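Local atomic coordinates of putative branched-chain amino acid ABC transporter (Chromobacterium violaceum, PDB entry 4PYR), a protein that probably belongs to the LppC lipoprotein family with a periplasmic-binding-protein fold, may regulate an enzyme, and binds glutathione in the crystal. Residues G130-S135 against A180-Q185; M157-N162 against A187-A192. One frame throughout, in Å; residues are numbered along the deposited sequence. Where two conformers were deposited one is given.

Contact 1 (G130-S135 against A180-Q185); sequences GGDALS and ALDVAQ
Gly130 and Leu181 run side by side just past the ends of two neighbouring parallel strands, 125-129 and 176-180, with their CA atoms 4.6 Å apart. The strand pairing, which includes the backbone bonding of Ala180 with Val128, reaches one step further: Gly130 N donates to Ala180 O at 2.8 Å, nearly straight (167°) and in the carbonyl plane. Both chains then turn into helices, 133-150 and 183-192. Because the chain leaves these adjacent strands toward opposite edges of the sheet, this is a topological switch point, a familiar place for crevices in alpha/beta folds; the bound glutathione is about 12 Å from the side chain of Asp132, near but not touching.

Leu181 begins by pointing away, but chi1 sets CG anti to the backbone N (-169°), and chi2 then places CD1 3.5 Å from Gly130 CA, against a residue with no side chain in the way. Ser135 leans in from the first helical turn; its CB lies 3.2 Å from Ala180 O, and OG passes beside Leu181 CA. That hydroxyl donates to Asp132 OD1 on the syn side at 2.7 Å, while Ser135 N reaches Asp132 OD2 from above the carboxylate plane, so the N-cap Asp132 is gripped through both oxygens. Asp182 caps the other helix likewise, its OD2 accepting from Gln185 N at 3.0 Å. Gln204 ties the two segments together, bonding to Ser135 OG through NE2 and to Leu181 N through OE1.

The price of two N-caps at one switch point is the proximity of two acids: Asp132 OD1 and Asp182 OD1 are 3.9 Å apart, their carboxylates turned 85° to each other. The backbone N-H groups and the helix N-termini probably offset this repulsion and help keep both acids ionised.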
ATOM      1  N   GLY A 130     -12.106  13.690  -6.895  1.00 17.72           N
ATOM      2  CA  GLY A 130     -11.295  14.871  -7.200  1.00 18.10           C
ATOM      3  C   GLY A 130     -10.723  14.791  -8.620  1.00 20.53           C
ATOM      4  O   GLY A 130     -10.937  13.803  -9.365  1.00 22.48           O
ATOM      5  N   GLY A 131      -9.939  15.788  -8.963  1.00 22.05           N
ATOM      6  CA  GLY A 131      -9.386  15.932 -10.291  1.00 25.39           C
ATOM      7  C   GLY A 131      -7.919  15.565 -10.429  1.00 24.04           C
ATOM      8  O   GLY A 131      -7.374  15.604 -11.536  1.00 28.32           O
ATOM      9  N   ASP A 132      -7.261  15.226  -9.329  1.00 23.17           N
ATOM     10  CA  ASP A 132      -5.849  14.890  -9.368  1.00 24.43           C
ATOM     11  C   ASP A 132      -5.755  13.419  -9.769  1.00 24.49           C
ATOM     12  O   ASP A 132      -6.729  12.672  -9.627  1.00 21.10           O
ATOM     13  CB  ASP A 132      -5.192  15.106  -8.001  1.00 24.00           C
ATOM     14  CG  ASP A 132      -5.871  14.329  -6.920  1.00 27.75           C
ATOM     15  OD1 ASP A 132      -6.950  14.779  -6.514  1.00 28.93           O
ATOM     16  OD2 ASP A 132      -5.412  13.240  -6.546  1.00 28.79           O
ATOM     17  N   ALA A 133      -4.582  13.007 -10.222  1.00 26.49           N
ATOM     18  CA  ALA A 133      -4.443  11.667 -10.801  1.00 25.82           C
ATOM     19  C   ALA A 133      -4.720  10.556  -9.783  1.00 24.89           C
ATOM     20  O   ALA A 133      -5.339   9.526 -10.121  1.00 23.11           O
ATOM     21  CB  ALA A 133      -3.067  11.505 -11.411  1.00 30.32           C
ATOM     22  N   LEU A 134      -4.292  10.728  -8.536  1.00 22.46           N
ATOM     23  CA  LEU A 134      -4.500   9.653  -7.532  1.00 22.25           C
ATOM     24  C   LEU A 134      -5.987   9.515  -7.286  1.00 22.06           C
ATOM     25  O   LEU A 134      -6.521   8.419  -7.238  1.00 19.66           O
ATOM     26  CB  LEU A 134      -3.781   9.952  -6.171  1.00 25.68           C
ATOM     27  CG  LEU A 134      -4.294   9.144  -4.946  1.00 23.97           C
ATOM     28  CD1 LEU A 134      -4.006   7.687  -5.202  1.00 31.07           C
ATOM     29  CD2 LEU A 134      -3.670   9.540  -3.619  1.00 27.10           C
ATOM     30  N   SER A 135      -6.683  10.650  -7.097  1.00 19.16           N
ATOM     31  CA  SER A 135      -8.086  10.570  -6.790  1.00 18.03           C
ATOM     32  C   SER A 135      -8.822   9.878  -7.936  1.00 17.21           C
ATOM     33  O   SER A 135      -9.759   9.143  -7.708  1.00 15.78           O
ATOM     34  CB  SER A 135      -8.654  11.960  -6.635  1.00 20.30           C
ATOM     35  OG  SER A 135      -8.122  12.554  -5.469  1.00 21.22           O
ATOM     36  N   ALA A 180     -12.864   9.959  -2.878  1.00 15.15           N
ATOM     37  CA  ALA A 180     -11.596   9.809  -3.561  1.00 14.93           C
ATOM     38  C   ALA A 180     -11.177  11.209  -3.918  1.00 16.55           C
ATOM     39  O   ALA A 180     -11.441  11.686  -5.015  1.00 18.06           O
ATOM     40  CB  ALA A 180     -11.788   8.993  -4.827  1.00 16.68           C
ATOM     41  N   LEU A 181     -10.596  11.906  -2.934  1.00 16.64           N
ATOM     42  CA  LEU A 181     -10.458  13.341  -2.967  1.00 19.65           C
ATOM     43  C   LEU A 181      -9.243  13.688  -2.134  1.00 19.34           C
ATOM     44  O   LEU A 181      -8.972  13.046  -1.095  1.00 19.27           O
ATOM     45  CB  LEU A 181     -11.755  13.919  -2.355  1.00 21.71           C
ATOM     46  CG  LEU A 181     -12.033  15.410  -2.466  1.00 20.87           C
ATOM     47  CD1 LEU A 181     -11.929  15.865  -3.906  1.00 21.76           C
ATOM     48  CD2 LEU A 181     -13.367  15.728  -1.814  1.00 22.21           C
ATOM     49  N   ASP A 182      -8.502  14.711  -2.574  1.00 20.14           N
ATOM     50  CA  ASP A 182      -7.335  15.163  -1.853  1.00 22.75           C
ATOM     51  C   ASP A 182      -7.751  15.681  -0.459  1.00 22.42           C
ATOM     52  O   ASP A 182      -8.883  16.147  -0.256  1.00 21.06           O
ATOM     53  CB  ASP A 182      -6.649  16.278  -2.634  1.00 25.83           C
ATOM     54  CG  ASP A 182      -7.603  17.430  -2.949  1.00 27.55           C
ATOM     55  OD1 ASP A 182      -8.457  17.289  -3.877  1.00 29.01           O
ATOM     56  OD2 ASP A 182      -7.581  18.430  -2.220  1.00 30.13           O
ATOM     57  N   VAL A 183      -6.835  15.598   0.492  1.00 21.63           N
ATOM     58  CA  VAL A 183      -7.163  15.821   1.888  1.00 23.13           C
ATOM     59  C   VAL A 183      -7.674  17.246   2.138  1.00 22.67           C
ATOM     60  O   VAL A 183      -8.607  17.412   2.920  1.00 24.61           O
ATOM     61  CB  VAL A 183      -5.968  15.413   2.792  1.00 30.23           C
ATOM     62  CG1 VAL A 183      -4.779  16.338   2.623  1.00 27.14           C
ATOM     63  CG2 VAL A 183      -6.386  15.291   4.246  1.00 29.08           C
ATOM     64  N   ALA A 184      -7.115  18.245   1.458  1.00 24.87           N
ATOM     65  CA  ALA A 184      -7.610  19.632   1.615  1.00 24.30           C
ATOM     66  C   ALA A 184      -9.080  19.788   1.186  1.00 25.65           C
ATOM     67  O   ALA A 184      -9.901  20.316   1.949  1.00 25.84           O
ATOM     68  CB  ALA A 184      -6.744  20.639   0.860  1.00 27.89           C
ATOM     69  N   GLN A 185      -9.408  19.283  -0.008  1.00 23.01           N
ATOM     70  CA  GLN A 185     -10.771  19.335  -0.479  1.00 22.47           C
ATOM     71  C   GLN A 185     -11.693  18.444   0.337  1.00 19.95           C
ATOM     72  O   GLN A 185     -12.855  18.773   0.528  1.00 21.81           O
ATOM     73  CB  GLN A 185     -10.845  19.030  -1.976  1.00 25.73           C
ATOM     74  CG  GLN A 185     -10.252  20.190  -2.804  1.00 28.97           C
ATOM     75  CD  GLN A 185     -10.506  20.089  -4.302  1.00 30.64           C
ATOM     76  OE1 GLN A 185     -10.301  19.027  -4.922  1.00 34.35           O
ATOM     77  NE2 GLN A 185     -10.931  21.215  -4.906  1.00 31.43           N
TER

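Contact 2 (M157-N162 against A187-A192); sequences MAFDAN and ARLKSA
Ala161 O faces the guanidinium of Arg188, lying at the edge of that group and near its plane. NH2 lies 2.9 Å from Ala161 O, and the 2.4 Å modelled between NH1 and the same oxygen is doubtful. A bond from NH1 is indicated, but that separation is too short to be taken literally, and its bent N-H path (125°) adds to the doubt; the exact placing of this exposed group is best read as approximate. Arg188 gets there as a long arm from helix 183-192: CG stands anti to the backbone N (chi1 173°) and the chain stays extended through NE.

Beside the guanidinium lies an apolar layer. Phe159 and Leu189 slide past each other in opposite directions, Phe159 CE1 4.0 Å from Leu189 CB, which lies oblique to the ring, and nearly as close to CD2. Arg188 CD sits at the edge of the same ring, so the arm contributes methylene as well as charge. Leu167 and Val128 touch both Phe159 and Leu189, extending the layer to helix 165-172 and the sheet.

In sequence between Phe159 and Ala161, Asp160 forms an Asx turn, its OD1 accepting from Asn162 N at 3.2 Å. The contact thus joins the loop after edge strand 155-158 to a helix of the same alpha/beta domain. Its chemistry is mixed: Phe159 and Leu189 supply the apolar packing, while Arg188 offers a methylene to the ring and turns its cation edge-on to a neutral carbonyl at the surface, where solvent would be expected to compete.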
HETATM    1  N   MSE A 157     -19.861  11.492  -8.608  0.50 19.73           N
HETATM    2  CA  MSE A 157     -19.860  12.908  -8.919  0.50 17.90           C
HETATM    3  C   MSE A 157     -18.451  13.424  -8.899  0.50 18.67           C
HETATM    4  O   MSE A 157     -17.799  13.337  -7.836  0.50 17.99           O
HETATM    5  CB  MSE A 157     -20.689  13.655  -7.880  0.50 21.22           C
HETATM    6  CG  MSE A 157     -22.128  13.154  -7.866  0.50 28.01           C
HETATM    7 SE   MSE A 157     -23.292  14.523  -7.060  0.50 44.36          SE
HETATM    8  CE  MSE A 157     -22.763  16.040  -8.200  0.50 24.43           C
ATOM      9  N   ALA A 158     -18.112  14.239  -9.892  1.00 19.18           N
ATOM     10  CA  ALA A 158     -16.867  15.006  -9.899  1.00 20.99           C
ATOM     11  C   ALA A 158     -16.977  16.142  -8.874  1.00 20.86           C
ATOM     12  O   ALA A 158     -17.947  16.870  -8.876  1.00 21.62           O
ATOM     13  CB  ALA A 158     -16.648  15.609 -11.282  1.00 20.68           C
ATOM     14  N   PHE A 159     -16.008  16.217  -7.966  1.00 19.69           N
ATOM     15  CA  PHE A 159     -15.964  17.341  -7.015  1.00 21.07           C
ATOM     16  C   PHE A 159     -15.776  18.666  -7.736  1.00 22.14           C
ATOM     17  O   PHE A 159     -14.922  18.765  -8.603  1.00 23.48           O
ATOM     18  CB  PHE A 159     -14.840  17.129  -6.017  1.00 20.13           C
ATOM     19  CG  PHE A 159     -14.826  18.185  -4.926  1.00 21.12           C
ATOM     20  CD1 PHE A 159     -15.778  18.154  -3.945  1.00 20.73           C
ATOM     21  CD2 PHE A 159     -13.865  19.159  -4.897  1.00 23.49           C
ATOM     22  CE1 PHE A 159     -15.802  19.108  -2.934  1.00 23.23           C
ATOM     23  CE2 PHE A 159     -13.888  20.122  -3.900  1.00 25.27           C
ATOM     24  CZ  PHE A 159     -14.850  20.083  -2.913  1.00 25.26           C
ATOM     25  N   ASP A 160     -16.560  19.690  -7.324  1.00 24.69           N
ATOM     26  CA  ASP A 160     -16.528  21.014  -7.887  1.00 27.87           C
ATOM     27  C   ASP A 160     -16.382  21.978  -6.710  1.00 26.46           C
ATOM     28  O   ASP A 160     -17.332  22.211  -5.994  1.00 31.59           O
ATOM     29  CB  ASP A 160     -17.828  21.290  -8.662  1.00 26.53           C
ATOM     30  CG  ASP A 160     -17.746  22.534  -9.507  1.00 33.02           C
ATOM     31  OD1 ASP A 160     -17.059  23.493  -9.093  1.00 34.26           O
ATOM     32  OD2 ASP A 160     -18.385  22.538 -10.571  1.00 33.73           O
ATOM     33  N   ALA A 161     -15.154  22.421  -6.475  1.00 30.74           N
ATOM     34  CA  ALA A 161     -14.849  23.418  -5.418  1.00 30.62           C
ATOM     35  C   ALA A 161     -15.602  24.761  -5.519  1.00 32.43           C
ATOM     36  O   ALA A 161     -15.877  25.392  -4.483  1.00 38.44           O
ATOM     37  CB  ALA A 161     -13.342  23.656  -5.404  1.00 36.88           C
ATOM     38  N   ASN A 162     -15.948  25.253  -6.728  1.00 30.78           N
ATOM     39  CA  ASN A 162     -16.575  26.539  -6.932  1.00 35.12           C
ATOM     40  C   ASN A 162     -18.109  26.492  -7.001  1.00 31.74           C
ATOM     41  O   ASN A 162     -18.782  27.517  -7.097  1.00 45.76           O
ATOM     42  CB  ASN A 162     -16.014  27.162  -8.212  1.00 35.41           C
ATOM     43  CG  ASN A 162     -14.501  27.243  -8.180  1.00 39.89           C
ATOM     44  OD1 ASN A 162     -13.928  27.774  -7.226  1.00 42.73           O
ATOM     45  ND2 ASN A 162     -13.843  26.674  -9.186  1.00 42.30           N
ATOM     46  N   ALA A 187     -11.518  17.812   3.471  1.00 21.23           N
ATOM     47  CA  ALA A 187     -11.828  18.532   4.700  1.00 20.89           C
ATOM     48  C   ALA A 187     -12.864  19.610   4.461  1.00 24.50           C
ATOM     49  O   ALA A 187     -13.786  19.779   5.269  1.00 23.47           O
ATOM     50  CB  ALA A 187     -10.553  19.119   5.311  1.00 25.78           C
ATOM     51  N   ARG A 188     -12.734  20.335   3.352  1.00 24.75           N
ATOM     52  CA  ARG A 188     -13.767  21.328   2.993  1.00 26.35           C
ATOM     53  C   ARG A 188     -15.132  20.676   2.768  1.00 23.28           C
ATOM     54  O   ARG A 188     -16.170  21.196   3.246  1.00 28.88           O
ATOM     55  CB  ARG A 188     -13.352  22.168   1.779  1.00 31.21           C
ATOM     56  CG  ARG A 188     -14.445  23.092   1.271  1.00 33.83           C
ATOM     57  CD  ARG A 188     -14.200  23.558  -0.155  1.00 38.15           C
ATOM     58  NE  ARG A 188     -15.141  24.619  -0.441  1.00 40.07           N
ATOM     59  CZ  ARG A 188     -15.252  25.291  -1.589  1.00 35.29           C
ATOM     60  NH1 ARG A 188     -14.500  24.945  -2.627  1.00 38.37           N
ATOM     61  NH2 ARG A 188     -16.156  26.229  -1.710  1.00 37.81           N
ATOM     62  N   LEU A 189     -15.145  19.521   2.079  1.00 22.32           N
ATOM     63  CA  LEU A 189     -16.417  18.902   1.811  1.00 22.29           C
ATOM     64  C   LEU A 189     -17.042  18.349   3.121  1.00 23.28           C
ATOM     65  O   LEU A 189     -18.253  18.501   3.395  1.00 23.05           O
ATOM     66  CB  LEU A 189     -16.198  17.743   0.841  1.00 21.34           C
ATOM     67  CG  LEU A 189     -17.433  16.936   0.476  1.00 21.29           C
ATOM     68  CD1 LEU A 189     -18.559  17.871   0.050  1.00 22.37           C
ATOM     69  CD2 LEU A 189     -17.086  15.944  -0.619  1.00 21.63           C
ATOM     70  N   LYS A 190     -16.219  17.721   3.971  1.00 21.94           N
ATOM     71  CA  LYS A 190     -16.733  17.177   5.225  1.00 22.70           C
ATOM     72  C   LYS A 190     -17.420  18.256   6.054  1.00 24.36           C
ATOM     73  O   LYS A 190     -18.499  18.016   6.605  1.00 26.30           O
ATOM     74  CB  LYS A 190     -15.588  16.484   6.010  1.00 23.33           C
ATOM     75  CG  LYS A 190     -15.991  15.773   7.316  1.00 23.89           C
ATOM     76  CD  LYS A 190     -17.000  14.650   7.121  1.00 24.55           C
ATOM     77  CE  LYS A 190     -17.316  13.917   8.424  1.00 22.86           C
ATOM     78  NZ  LYS A 190     -18.277  14.634   9.251  1.00 26.55           N
ATOM     79  N   SER A 191     -16.850  19.473   6.050  1.00 25.12           N
ATOM     80  CA  SER A 191     -17.420  20.592   6.776  1.00 30.56           C
ATOM     81  C   SER A 191     -18.765  21.101   6.192  1.00 25.04           C
ATOM     82  O   SER A 191     -19.556  21.700   6.907  1.00 32.33           O
ATOM     83  CB  SER A 191     -16.420  21.749   6.816  1.00 30.32           C
ATOM     84  OG  SER A 191     -15.282  21.413   7.605  1.00 34.16           O
ATOM     85  N   ALA A 192     -18.985  20.841   4.904  1.00 27.95           N
ATOM     86  CA  ALA A 192     -20.236  21.232   4.249  1.00 26.83           C
ATOM     87  C   ALA A 192     -21.343  20.186   4.316  1.00 27.01           C
ATOM     88  O   ALA A 192     -22.523  20.504   4.149  1.00 26.94           O
ATOM     89  CB  ALA A 192     -19.926  21.559   2.805  1.00 28.11           C
TER

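Overall arrangement
Both contacts hold helix 183-192, but at different points along it: contact 1 involves its capped N-terminus, contact 2 its later turns. Contact 1 is largely buried, at the ends of two inner parallel strands, and is joined by one backbone bond, with capping bonds ordering each helix start. Contact 2, at the surface beside edge strand 155-158, combines apolar packing with a long charged side chain. Their centres lie 10 Å apart, and they meet directly through hydrophobic atoms, Leu181 CD1 lying 3.8 Å from Phe159 CB and Leu181 CD2 against Leu189 CD2. Leu181 thus links the two, from the ends of the inner strands to the apolar layer beside the edge strand.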